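Local coordinates for alpha-n-acetylglucosaminidase family protein (Clostridium perfringens, PDB 4A41) that binds galactose as a family 32 carbohydrate-binding module of a larger enzyme that probably cleaves alpha-linked N-acetylglucosamine from glycans, at residues G119-S124 and K128-N133; N112-S117 and N133-T138. One frame throughout, in Å; residues are numbered along the deposited sequence.

Contact 1 of 2, residues G119-S124 and K128-N133; sequences GNWDDS and KTLKFN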
ATOM      1  N   GLY A 119      -0.888 -12.166   5.891  1.00 12.56           N
ATOM      2  CA  GLY A 119       0.126 -13.154   5.579  1.00 13.90           C
ATOM      3  C   GLY A 119       1.533 -12.593   5.523  1.00 13.62           C
ATOM      4  O   GLY A 119       1.828 -11.485   6.007  1.00 14.57           O
ATOM      5  N   ASN A 120       2.411 -13.441   5.006  1.00 15.29           N
ATOM      6  CA  ASN A 120       3.817 -13.096   4.819  1.00 16.38           C
ATOM      7  C   ASN A 120       4.151 -12.996   3.343  1.00 15.66           C
ATOM      8  O   ASN A 120       3.614 -13.736   2.510  1.00 16.11           O
ATOM      9  CB  ASN A 120       4.723 -14.178   5.440  1.00 16.97           C
ATOM     10  CG  ASN A 120       4.431 -14.444   6.903  1.00 18.63           C
ATOM     11  OD1 ASN A 120       4.405 -15.608   7.332  1.00 24.66           O
ATOM     12  ND2 ASN A 120       4.213 -13.412   7.668  1.00 23.22           N
ATOM     13  N   TRP A 121       5.097 -12.113   3.029  1.00 15.19           N
ATOM     14  CA  TRP A 121       5.622 -11.958   1.669  1.00 15.18           C
ATOM     15  C   TRP A 121       7.129 -12.055   1.744  1.00 15.83           C
ATOM     16  O   TRP A 121       7.714 -11.591   2.732  1.00 15.70           O
ATOM     17  CB  TRP A 121       5.273 -10.569   1.136  1.00 14.67           C
ATOM     18  CG  TRP A 121       3.859 -10.411   0.623  1.00 13.60           C
ATOM     19  CD1 TRP A 121       3.062 -11.375   0.053  1.00 16.65           C
ATOM     20  CD2 TRP A 121       3.103  -9.192   0.596  1.00 12.52           C
ATOM     21  NE1 TRP A 121       1.855 -10.819  -0.326  1.00 14.52           N
ATOM     22  CE2 TRP A 121       1.855  -9.486   0.001  1.00 12.57           C
ATOM     23  CE3 TRP A 121       3.361  -7.874   1.004  1.00 14.10           C
ATOM     24  CZ2 TRP A 121       0.864  -8.512  -0.192  1.00 12.77           C
ATOM     25  CZ3 TRP A 121       2.365  -6.903   0.824  1.00 13.55           C
ATOM     26  CH2 TRP A 121       1.129  -7.235   0.241  1.00 14.53           C
ATOM     27  N   ASP A 122       7.750 -12.599   0.696  1.00 16.51           N
ATOM     28  CA  ASP A 122       9.219 -12.583   0.642  1.00 16.99           C
ATOM     29  C   ASP A 122       9.732 -11.165   0.420  1.00 17.34           C
ATOM     30  O   ASP A 122       8.970 -10.278   0.007  1.00 16.79           O
ATOM     31  CB  ASP A 122       9.777 -13.613  -0.365  1.00 17.90           C
ATOM     32  CG  ASP A 122       9.617 -13.213  -1.830  1.00 20.31           C
ATOM     33  OD1 ASP A 122       9.883 -12.058  -2.241  1.00 19.64           O
ATOM     34  OD2 ASP A 122       9.299 -14.117  -2.638  1.00 26.49           O
ATOM     35  N   ASP A 123      11.005 -10.936   0.729  1.00 17.32           N
ATOM     36  CA  ASP A 123      11.548  -9.589   0.612  1.00 18.33           C
ATOM     37  C   ASP A 123      12.118  -9.233  -0.762  1.00 17.73           C
ATOM     38  O   ASP A 123      12.777  -8.191  -0.919  1.00 17.98           O
ATOM     39  CB  ASP A 123      12.551  -9.309   1.718  1.00 19.01           C
ATOM     40  CG  ASP A 123      13.831 -10.118   1.583  1.00 21.53           C
ATOM     41  OD1 ASP A 123      14.099 -10.716   0.513  1.00 22.52           O
ATOM     42  OD2 ASP A 123      14.599 -10.131   2.573  1.00 25.74           O
ATOM     43  N   SER A 124      11.869 -10.073  -1.767  1.00 17.37           N
ATOM     44  CA  SER A 124      12.284  -9.763  -3.123  1.00 17.53           C
ATOM     45  C   SER A 124      11.442  -8.627  -3.742  1.00 16.79           C
ATOM     46  O   SER A 124      10.368  -8.270  -3.212  1.00 16.70           O
ATOM     47  CB  SER A 124      12.227 -11.003  -4.001  1.00 18.13           C
ATOM     48  OG  SER A 124      10.915 -11.197  -4.528  1.00 17.63           O
ATOM     49  N   LYS A 128       3.642  -8.692  -5.636  1.00 13.79           N
ATOM     50  CA  LYS A 128       2.913  -9.532  -4.692  1.00 13.68           C
ATOM     51  C   LYS A 128       1.425  -9.335  -4.959  1.00 14.05           C
ATOM     52  O   LYS A 128       0.906  -8.201  -4.937  1.00 13.96           O
ATOM     53  CB  LYS A 128       3.239  -9.186  -3.224  1.00 13.53           C
ATOM     54  CG  LYS A 128       4.735  -9.195  -2.825  1.00 15.33           C
ATOM     55  CD  LYS A 128       5.443 -10.502  -3.287  1.00 14.78           C
ATOM     56  CE  LYS A 128       6.855 -10.621  -2.654  1.00 15.44           C
ATOM     57  NZ  LYS A 128       7.742  -9.428  -2.997  1.00 16.03           N
ATOM     58  N   THR A 129       0.720 -10.447  -5.184  1.00 13.16           N
ATOM     59  CA  THR A 129      -0.697 -10.379  -5.527  1.00 13.44           C
ATOM     60  C   THR A 129      -1.566 -11.045  -4.470  1.00 13.88           C
ATOM     61  O   THR A 129      -1.280 -12.176  -4.019  1.00 14.70           O
ATOM     62  CB  THR A 129      -0.930 -11.073  -6.893  1.00 12.10           C
ATOM     63  OG1 THR A 129      -0.160 -10.402  -7.892  1.00 14.19           O
ATOM     64  CG2 THR A 129      -2.399 -11.078  -7.290  1.00 14.97           C
ATOM     65  N   LEU A 130      -2.625 -10.340  -4.097  1.00 13.25           N
ATOM     66  CA  LEU A 130      -3.661 -10.886  -3.192  1.00 13.45           C
ATOM     67  C   LEU A 130      -4.938 -11.050  -3.963  1.00 13.69           C
ATOM     68  O   LEU A 130      -5.350 -10.165  -4.703  1.00 14.27           O
ATOM     69  CB  LEU A 130      -3.901  -9.973  -1.988  1.00 13.40           C
ATOM     70  CG  LEU A 130      -2.660  -9.632  -1.146  1.00 12.48           C
ATOM     71  CD1 LEU A 130      -2.977  -8.562  -0.129  1.00 13.19           C
ATOM     72  CD2 LEU A 130      -2.112 -10.889  -0.477  1.00 15.89           C
ATOM     73  N   LYS A 131      -5.569 -12.214  -3.797  1.00 13.55           N
ATOM     74  CA  LYS A 131      -6.885 -12.475  -4.409  1.00 14.04           C
ATOM     75  C   LYS A 131      -7.791 -12.920  -3.298  1.00 15.02           C
ATOM     76  O   LYS A 131      -7.411 -13.759  -2.480  1.00 17.33           O
ATOM     77  CB  LYS A 131      -6.786 -13.581  -5.450  1.00 13.54           C
ATOM     78  CG  LYS A 131      -5.924 -13.170  -6.615  1.00 15.80           C
ATOM     79  CD  LYS A 131      -5.592 -14.369  -7.468  1.00 17.57           C
ATOM     80  CE  LYS A 131      -4.965 -13.894  -8.766  1.00 20.73           C
ATOM     81  NZ  LYS A 131      -4.876 -15.018  -9.754  1.00 24.88           N
ATOM     82  N   PHE A 132      -8.985 -12.355  -3.234  1.00 13.81           N
ATOM     83  CA  PHE A 132      -9.838 -12.609  -2.069  1.00 13.10           C
ATOM     84  C   PHE A 132     -11.310 -12.580  -2.465  1.00 13.40           C
ATOM     85  O   PHE A 132     -11.650 -12.102  -3.535  1.00 13.34           O
ATOM     86  CB  PHE A 132      -9.563 -11.559  -0.966  1.00 13.47           C
ATOM     87  CG  PHE A 132      -9.298 -10.179  -1.512  1.00 13.02           C
ATOM     88  CD1 PHE A 132     -10.352  -9.352  -1.919  1.00 12.20           C
ATOM     89  CD2 PHE A 132      -7.985  -9.731  -1.656  1.00 13.27           C
ATOM     90  CE1 PHE A 132     -10.097  -8.086  -2.459  1.00 12.37           C
ATOM     91  CE2 PHE A 132      -7.717  -8.468  -2.199  1.00 13.50           C
ATOM     92  CZ  PHE A 132      -8.754  -7.640  -2.589  1.00 13.13           C
ATOM     93  N   ASN A 133     -12.162 -13.103  -1.577  1.00 13.51           N
ATOM     94  CA  ASN A 133     -13.625 -13.010  -1.711  1.00 13.37           C
ATOM     95  C   ASN A 133     -14.056 -11.613  -2.149  1.00 13.27           C
ATOM     96  O   ASN A 133     -13.654 -10.615  -1.538  1.00 14.15           O
ATOM     97  CB  ASN A 133     -14.265 -13.248  -0.341  1.00 13.41           C
ATOM     98  CG  ASN A 133     -14.070 -14.665   0.166  1.00 14.03           C
ATOM     99  OD1 ASN A 133     -13.808 -15.600  -0.616  1.00 16.60           O
ATOM    100  ND2 ASN A 133     -14.230 -14.841   1.472  1.00 14.40           N
TER
HETATM  101  O   HOH W   1       0.521 -12.974  -1.976  1.00 21.46           O
HETATM  102  O   HOH W   2       7.736  -7.883  -0.374  1.00 19.86           O
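K128 runs along one face of the W121 indole, the two side chains passing in opposite directions, and here the contact is tightest. Its CB sits over the five-membered ring, 3.6 Å from the centroid and 15° off the normal, a CH-pi contact that CG extends toward W121 CG and CD2. L130 comes in at the edge of the ring, its CG 3.8 Å from W121 CZ2, while Y102 stacks on the indole from outside the two segments. The K128 chain bends at chi2 (-50°) and again at chi4, which carries NZ past the ring to the loop. The polar end is looser. K128 NZ makes weak hydrogen bonds to S124 O (2.9 Å) and D122 O, has a salt bridge of 3.5 Å to D122 OD1, and also bonds S126 O. A water joins K128 NZ to D122 O; a second, in the indole plane, links W121 NE1 (3.0 Å) to T129 O. D122 OD1 takes S124 N at 2.8 Å and S124 OG from the same face of the carboxylate plane. That Asx turn lies in the short loop connecting edge strands of the two sheets in this beta-sandwich, the fold of F5/8 type C domains.

Contact 2 of 2, residues N112-S117 and N133-T138; sequences NFRKIS and NSTKAT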
ATOM      1  N   ASN A 112     -14.139   3.137   9.645  1.00 20.23           N
ATOM      2  CA  ASN A 112     -14.231   1.801  10.232  1.00 19.60           C
ATOM      3  C   ASN A 112     -13.746   0.756   9.237  1.00 18.80           C
ATOM      4  O   ASN A 112     -14.297   0.664   8.142  1.00 19.06           O
ATOM      5  CB  ASN A 112     -15.674   1.510  10.623  1.00 20.31           C
ATOM      6  CG  ASN A 112     -16.173   2.441  11.688  1.00 23.19           C
ATOM      7  OD1 ASN A 112     -15.675   2.425  12.817  1.00 28.03           O
ATOM      8  ND2 ASN A 112     -17.133   3.282  11.333  1.00 24.94           N
ATOM      9  N   PHE A 113     -12.714   0.001   9.617  1.00 17.61           N
ATOM     10  CA  PHE A 113     -12.059  -0.970   8.708  1.00 16.86           C
ATOM     11  C   PHE A 113     -12.287  -2.415   9.144  1.00 16.76           C
ATOM     12  O   PHE A 113     -12.496  -2.684  10.328  1.00 19.20           O
ATOM     13  CB  PHE A 113     -10.546  -0.662   8.569  1.00 16.30           C
ATOM     14  CG  PHE A 113     -10.256   0.523   7.672  1.00 15.69           C
ATOM     15  CD1 PHE A 113     -10.399   1.836   8.131  1.00 13.97           C
ATOM     16  CD2 PHE A 113      -9.889   0.322   6.347  1.00 15.24           C
ATOM     17  CE1 PHE A 113     -10.174   2.927   7.287  1.00 15.94           C
ATOM     18  CE2 PHE A 113      -9.647   1.388   5.511  1.00 13.51           C
ATOM     19  CZ  PHE A 113      -9.809   2.690   5.952  1.00 13.31           C
ATOM     20  N   ARG A 114     -12.225  -3.340   8.193  1.00 15.09           N
ATOM     21  CA  ARG A 114     -12.344  -4.764   8.465  1.00 13.94           C
ATOM     22  C   ARG A 114     -11.260  -5.512   7.700  1.00 13.73           C
ATOM     23  O   ARG A 114     -10.926  -5.128   6.561  1.00 13.85           O
ATOM     24  CB  ARG A 114     -13.750  -5.287   8.110  1.00 14.45           C
ATOM     25  CG  ARG A 114     -14.117  -5.289   6.626  1.00 14.88           C
ATOM     26  CD  ARG A 114     -15.589  -5.679   6.377  1.00 17.06           C
ATOM     27  NE  ARG A 114     -15.890  -5.749   4.934  1.00 16.32           N
ATOM     28  CZ  ARG A 114     -16.440  -4.763   4.221  1.00 17.85           C
ATOM     29  NH1 ARG A 114     -16.752  -3.595   4.786  1.00 18.06           N
ATOM     30  NH2 ARG A 114     -16.661  -4.934   2.931  1.00 17.06           N
ATOM     31  N   LYS A 115     -10.672  -6.511   8.351  1.00 13.48           N
ATOM     32  CA  LYS A 115      -9.599  -7.290   7.765  1.00 13.59           C
ATOM     33  C   LYS A 115     -10.124  -8.285   6.748  1.00 13.11           C
ATOM     34  O   LYS A 115     -11.034  -9.091   7.033  1.00 14.07           O
ATOM     35  CB  LYS A 115      -8.772  -7.979   8.851  1.00 13.52           C
ATOM     36  CG  LYS A 115      -7.615  -8.827   8.333  1.00 14.71           C
ATOM     37  CD  LYS A 115      -6.730  -9.394   9.482  1.00 15.09           C
ATOM     38  CE  LYS A 115      -7.527 -10.352  10.361  1.00 15.34           C
ATOM     39  NZ  LYS A 115      -6.678 -10.738  11.543  1.00 16.37           N
ATOM     40  N   ILE A 116      -9.530  -8.263   5.558  1.00 13.86           N
ATOM     41  CA  ILE A 116      -9.843  -9.263   4.528  1.00 13.36           C
ATOM     42  C   ILE A 116      -8.713 -10.212   4.090  1.00 13.53           C
ATOM     43  O   ILE A 116      -8.969 -11.226   3.428  1.00 13.89           O
ATOM     44  CB  ILE A 116     -10.511  -8.610   3.269  1.00 13.45           C
ATOM     45  CG1 ILE A 116      -9.532  -7.667   2.539  1.00 14.13           C
ATOM     46  CG2 ILE A 116     -11.790  -7.903   3.699  1.00 14.87           C
ATOM     47  CD1 ILE A 116     -10.001  -7.286   1.091  1.00 14.86           C
ATOM     48  N   SER A 117      -7.477  -9.880   4.462  0.50 12.86           N
ATOM     49  CA  SER A 117      -6.311 -10.690   4.102  0.50 12.71           C
ATOM     50  C   SER A 117      -5.175 -10.434   5.073  0.50 12.68           C
ATOM     51  O   SER A 117      -5.059  -9.343   5.634  0.50 12.82           O
ATOM     52  CB  SER A 117      -5.832 -10.369   2.673  0.50 12.57           C
ATOM     53  OG  SER A 117      -4.921 -11.347   2.214  0.50 11.33           O
ATOM     54  N   ASN A 133     -12.162 -13.103  -1.577  1.00 13.51           N
ATOM     55  CA  ASN A 133     -13.625 -13.010  -1.711  1.00 13.37           C
ATOM     56  C   ASN A 133     -14.056 -11.613  -2.149  1.00 13.27           C
ATOM     57  O   ASN A 133     -13.654 -10.615  -1.538  1.00 14.15           O
ATOM     58  CB  ASN A 133     -14.265 -13.248  -0.341  1.00 13.41           C
ATOM     59  CG  ASN A 133     -14.070 -14.665   0.166  1.00 14.03           C
ATOM     60  OD1 ASN A 133     -13.808 -15.600  -0.616  1.00 16.60           O
ATOM     61  ND2 ASN A 133     -14.230 -14.841   1.472  1.00 14.40           N
ATOM     62  N   SER A 134     -14.913 -11.541  -3.154  1.00 13.30           N
ATOM     63  CA  SER A 134     -15.439 -10.245  -3.578  1.00 14.64           C
ATOM     64  C   SER A 134     -16.026  -9.489  -2.383  1.00 14.58           C
ATOM     65  O   SER A 134     -16.796 -10.049  -1.585  1.00 14.79           O
ATOM     66  CB  SER A 134     -16.510 -10.445  -4.638  1.00 14.80           C
ATOM     67  OG  SER A 134     -17.038  -9.194  -5.056  1.00 20.25           O
ATOM     68  N   THR A 135     -15.665  -8.212  -2.239  1.00 14.04           N
ATOM     69  CA  THR A 135     -16.212  -7.450  -1.119  1.00 14.97           C
ATOM     70  C   THR A 135     -16.334  -5.985  -1.508  1.00 14.84           C
ATOM     71  O   THR A 135     -15.568  -5.509  -2.338  1.00 13.84           O
ATOM     72  CB  THR A 135     -15.345  -7.678   0.157  1.00 16.33           C
ATOM     73  OG1 THR A 135     -16.108  -7.420   1.343  1.00 18.59           O
ATOM     74  CG2 THR A 135     -14.066  -6.841   0.137  1.00 15.07           C
ATOM     75  N   LYS A 136     -17.310  -5.300  -0.908  1.00 15.01           N
ATOM     76  CA  LYS A 136     -17.604  -3.915  -1.248  1.00 15.52           C
ATOM     77  C   LYS A 136     -16.698  -2.964  -0.459  1.00 13.82           C
ATOM     78  O   LYS A 136     -16.586  -3.090   0.763  1.00 14.72           O
ATOM     79  CB  LYS A 136     -19.083  -3.605  -0.960  1.00 16.32           C
ATOM     80  CG  LYS A 136     -19.594  -2.402  -1.693  1.00 21.49           C
ATOM     81  CD  LYS A 136     -21.092  -2.459  -1.995  1.00 29.66           C
ATOM     82  CE  LYS A 136     -21.381  -1.627  -3.246  1.00 33.27           C
ATOM     83  NZ  LYS A 136     -20.521  -2.029  -4.424  1.00 37.20           N
ATOM     84  N   ALA A 137     -16.055  -2.022  -1.137  1.00 12.50           N
ATOM     85  CA  ALA A 137     -15.126  -1.113  -0.448  1.00 11.83           C
ATOM     86  C   ALA A 137     -15.112   0.248  -1.106  1.00 11.08           C
ATOM     87  O   ALA A 137     -15.107   0.329  -2.337  1.00 10.45           O
ATOM     88  CB  ALA A 137     -13.687  -1.695  -0.467  1.00 13.29           C
ATOM     89  N   THR A 138     -15.050   1.299  -0.288  1.00 11.46           N
ATOM     90  CA  THR A 138     -14.672   2.635  -0.762  1.00 11.57           C
ATOM     91  C   THR A 138     -13.213   2.962  -0.491  1.00 11.47           C
ATOM     92  O   THR A 138     -12.658   3.901  -1.084  1.00 11.90           O
ATOM     93  CB  THR A 138     -15.514   3.749  -0.098  1.00 12.64           C
ATOM     94  OG1 THR A 138     -15.467   3.637   1.338  1.00 12.56           O
ATOM     95  CG2 THR A 138     -16.980   3.630  -0.557  1.00 13.95           C
TER
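R114 reaches across to T135 and K136, bridging strand 113-117 and strand 133-137, whose axes approach to 9.6 Å and run close to antiparallel at 152°. No backbone ladder joins them: R114 and I116 pair with strand 102-107, T135 and A137 with strand 80-89. Along the arginine, CB starts toward the other strand, and chi1 of 67° sets CG between the backbone N and the carbonyl carbon. From CG to NE the chain is extended, so CB, CG and CD serve as a spacer, and the first atom to come near the partner is NE, 4.0 Å from T135 OG1. CZ is about as far from T135 OG1 but much nearer K136 O, at 3.8 Å. NH1 turns to E108 in a salt bridge, and NH2 does the work across the gap. It donates to T135 OG1 at 3.0 Å, nearly straight at 170° and in the guanidinium plane, and to K136 O at 2.8 Å, a more bent bond whose oxygen lies out of that plane. Beside this, I116 CD1 and T135 CG2 meet tip to tip at 4.2 Å, the one apolar touch. Across the contact the cation is met by two neutral oxygens, a hydroxyl and a carbonyl. The polar tie is thus two directional hydrogen bonds from a single nitrogen, the charge probably balanced by E108, in the turn between strands 102-107 and 113-120.

Contacts 1 and 2 draw on the same two edge strands, 113-120 and 128-137, one from each sheet, and contact 1 is nested inside the loop that contact 2 closes. Their centres are 16 Å apart, yet the packing runs on between them: F132 CE1 meets I116 CD1 at 3.6 Å, and L130 CD2 lies 3.9 Å from S117 OG. N133 belongs to both. Neither pair of segments supplies a residue of the galactose pocket or the calcium site. Contact 1 can be traced toward the sugar pocket indirectly: D123 pairs with K95, next in sequence to the galactose-binding N96, and K128 touches P90, next to R91. Contact 2 is a surface bridge between the same strands.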